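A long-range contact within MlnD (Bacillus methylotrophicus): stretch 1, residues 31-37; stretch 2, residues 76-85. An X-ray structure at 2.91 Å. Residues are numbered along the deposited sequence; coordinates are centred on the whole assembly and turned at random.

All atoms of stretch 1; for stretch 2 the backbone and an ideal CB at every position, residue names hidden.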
# COMPACT_ATOMS: atom_id res chain seq x y z
N ASP A 31 -4.99 8.97 -2.87
CA ASP A 31 -5.76 8.50 -1.72
C ASP A 31 -6.59 7.28 -2.06
O ASP A 31 -7.23 7.21 -3.11
CB ASP A 31 -6.68 9.61 -1.19
CG ASP A 31 -5.94 10.62 -0.32
OD1 ASP A 31 -4.70 10.73 -0.45
OD2 ASP A 31 -6.61 11.31 0.49
N LEU A 32 -6.57 6.31 -1.14
CA LEU A 32 -7.47 5.16 -1.23
C LEU A 32 -8.89 5.50 -0.79
O LEU A 32 -9.83 4.79 -1.17
CB LEU A 32 -6.92 4.02 -0.38
CG LEU A 32 -5.59 3.44 -0.83
CD1 LEU A 32 -4.98 2.58 0.27
CD2 LEU A 32 -5.80 2.62 -2.09
N HIS A 33 -9.08 6.56 -0.02
CA HIS A 33 -10.38 6.87 0.56
C HIS A 33 -10.27 8.24 1.24
O HIS A 33 -9.17 8.66 1.61
CB HIS A 33 -10.79 5.78 1.56
CG HIS A 33 -12.11 5.98 2.25
ND1 HIS A 33 -12.27 6.78 3.36
CD2 HIS A 33 -13.32 5.44 1.99
CE1 HIS A 33 -13.53 6.72 3.76
NE2 HIS A 33 -14.19 5.92 2.94
N PRO A 34 -11.39 8.96 1.39
CA PRO A 34 -11.31 10.28 2.04
C PRO A 34 -10.59 10.28 3.39
O PRO A 34 -10.02 11.30 3.78
CB PRO A 34 -12.78 10.69 2.20
CG PRO A 34 -13.58 9.74 1.35
CD PRO A 34 -12.64 8.83 0.63
N TYR A 35 -10.61 9.16 4.11
CA TYR A 35 -9.91 9.04 5.38
C TYR A 35 -8.68 8.14 5.32
O TYR A 35 -7.97 8.02 6.32
CB TYR A 35 -10.85 8.51 6.48
CG TYR A 35 -12.22 9.15 6.54
CD1 TYR A 35 -12.39 10.52 6.41
CD2 TYR A 35 -13.35 8.37 6.78
CE1 TYR A 35 -13.65 11.09 6.48
CE2 TYR A 35 -14.60 8.94 6.86
CZ TYR A 35 -14.75 10.29 6.71
OH TYR A 35 -16.00 10.85 6.79
N ILE A 36 -8.42 7.49 4.19
CA ILE A 36 -7.29 6.57 4.05
C ILE A 36 -6.43 7.06 2.89
O ILE A 36 -6.90 7.13 1.75
CB ILE A 36 -7.74 5.11 3.83
CG1 ILE A 36 -8.68 4.66 4.96
CG2 ILE A 36 -6.55 4.18 3.71
CD1 ILE A 36 -9.40 3.35 4.69
N SER A 37 -5.17 7.39 3.18
CA SER A 37 -4.31 7.98 2.16
C SER A 37 -3.54 6.93 1.35
O SER A 37 -3.35 7.11 0.15
CB SER A 37 -3.33 8.97 2.79
OG SER A 37 -2.40 8.33 3.65
N UNK A 76 -16.51 3.76 9.26
CA UNK A 76 -16.21 3.90 7.84
C UNK A 76 -14.74 3.59 7.56
O UNK A 76 -14.41 2.94 6.56
CB UNK A 76 -16.55 5.31 7.36
N UNK A 77 -13.83 4.05 8.43
CA UNK A 77 -12.42 3.71 8.26
C UNK A 77 -12.22 2.20 8.23
O UNK A 77 -11.52 1.66 7.37
CB UNK A 77 -11.58 4.33 9.38
N UNK A 78 -12.83 1.50 9.18
CA UNK A 78 -12.70 0.04 9.22
C UNK A 78 -13.37 -0.60 8.02
O UNK A 78 -12.81 -1.52 7.41
CB UNK A 78 -13.30 -0.52 10.51
N UNK A 79 -14.56 -0.14 7.66
CA UNK A 79 -15.27 -0.72 6.53
C UNK A 79 -14.47 -0.54 5.25
O UNK A 79 -14.37 -1.47 4.44
CB UNK A 79 -16.66 -0.09 6.38
N UNK A 80 -13.91 0.65 5.03
CA UNK A 80 -13.13 0.88 3.83
C UNK A 80 -11.84 0.06 3.85
O UNK A 80 -11.47 -0.56 2.85
CB UNK A 80 -12.81 2.37 3.68
N UNK A 81 -11.14 0.04 4.99
CA UNK A 81 -9.91 -0.73 5.07
C UNK A 81 -10.20 -2.22 4.90
O UNK A 81 -9.51 -2.92 4.16
CB UNK A 81 -9.20 -0.47 6.40
N UNK A 82 -11.24 -2.71 5.58
CA UNK A 82 -11.57 -4.13 5.48
C UNK A 82 -11.92 -4.56 4.07
O UNK A 82 -11.49 -5.62 3.61
CB UNK A 82 -12.74 -4.46 6.41
N UNK A 83 -12.71 -3.74 3.37
CA UNK A 83 -13.08 -4.09 2.00
C UNK A 83 -11.85 -4.22 1.13
O UNK A 83 -11.72 -5.17 0.34
CB UNK A 83 -14.03 -3.05 1.41
N UNK A 84 -10.92 -3.27 1.26
CA UNK A 84 -9.70 -3.30 0.46
C UNK A 84 -8.82 -4.49 0.82
O UNK A 84 -8.25 -5.15 -0.05
CB UNK A 84 -8.92 -2.00 0.64
N UNK A 85 -8.69 -4.77 2.12
CA UNK A 85 -7.88 -5.90 2.59
C UNK A 85 -8.50 -7.25 2.24
O UNK A 85 -7.78 -8.22 2.01
CB UNK A 85 -7.68 -5.81 4.10

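Residues 76-85 form one helical segment, packed against a loop that makes a type I turn from His33 to Ile36. Within that turn the backbone N of Tyr35 donates to His33 ND1 (3.0 Å), so the imidazole carries its proton on NE2 and offers a donor to the helix.

At position 76 the CB points toward stretch 1, 4.2 Å from Tyr35 CE2 and 4.9 Å from His33 CE1. A side chain long enough to pass the tyrosine and end in an acceptor would suit; Glu or Gln would serve, with Asp less likely for its shorter reach. The residue is Glu76. With chi1 t and chi2 p, its CG lies 3.9 Å from Tyr35 CE2, and its OE2 accepts from His33 NE2 at 2.9 Å, near the plane of the imidazole ring.

Position 77 points sideways, its CB 5.1 Å from Tyr35 CD2 and 5.3 Å from Ile36 CD1. That gap favours an apolar chain such as Met or Leu. Met77 lies against Tyr35, its CG 4.0 Å from Tyr35 CB, while Ile36 CD1 meets the backbone here, 3.8 Å from Met77 O.

Position 78 points away, and stretch 1 sets no requirement there; it is Ala78.

Position 79 also starts sideways, with no atom of stretch 1 within 5.5 Å of its CB, so many residues would fit, including a long one that turns back toward the histidine. Arg79 does so, its NH2 ending 3.9 Å from His33 NE2. The guanidinium mainly serves Glu76: Arg79 NE donates to Glu76 OE1 at 2.9 Å, while Arg79 NH2 forms a very short 2.5 Å salt bridge to Glu76 OE2, the same oxygen that accepts the hydrogen bond from His33 NE2.

Position 80 faces stretch 1 most tightly, its ideal CB already 3.5 Å from His33 CD2 and 3.7 Å from Ile36 CD1. Little room remains beyond a methyl, so Ala is the natural candidate, with Gly or Ser possible. Ala80 lays its CB over one face of the imidazole, 3.9 Å from the ring centroid, in a CH-pi contact.

Position 81 points sideways, its CB 4.2 Å from Ile36 CD1; a small apolar residue suffices, and Ala81 supplies it.

At 82, an ideal CB would lie 3.1 Å from Ala78 O, which favours glycine; it is Gly82. Position 83 lies out of reach and is Ala83.

Position 84 points toward stretch 1 across open space, with Leu32 and Ile36 beyond. A long apolar chain is indicated, Met or Leu. Met84 bridges both, its SD 3.7 Å from Leu32 CB and its CE 3.7 Å from Ile36 CD1. Position 85, Ala85, makes no contact.

Stretch 2, residues 76-85: EMARAAGAMA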
# COMPACT_ATOMS: atom_id res chain seq x y z
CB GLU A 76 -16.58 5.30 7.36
CG GLU A 76 -16.26 5.60 5.90
CD GLU A 76 -17.03 4.72 4.94
OE1 GLU A 76 -18.04 4.12 5.35
OE2 GLU A 76 -16.63 4.66 3.75
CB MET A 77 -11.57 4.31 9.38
CG MET A 77 -11.48 5.82 9.39
SD MET A 77 -10.74 6.47 10.90
CE MET A 77 -10.99 8.20 10.63
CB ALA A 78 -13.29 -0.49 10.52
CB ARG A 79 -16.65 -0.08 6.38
CG ARG A 79 -17.45 -0.62 5.20
CD ARG A 79 -18.32 0.44 4.58
NE ARG A 79 -17.57 1.56 4.04
CZ ARG A 79 -16.87 1.51 2.91
NH1 ARG A 79 -16.81 0.40 2.19
NH2 ARG A 79 -16.22 2.59 2.49
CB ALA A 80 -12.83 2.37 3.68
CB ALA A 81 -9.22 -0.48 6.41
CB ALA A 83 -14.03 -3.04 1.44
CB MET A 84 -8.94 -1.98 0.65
CG MET A 84 -9.60 -0.78 -0.03
SD MET A 84 -8.65 0.75 0.08
CE MET A 84 -8.64 1.04 1.85
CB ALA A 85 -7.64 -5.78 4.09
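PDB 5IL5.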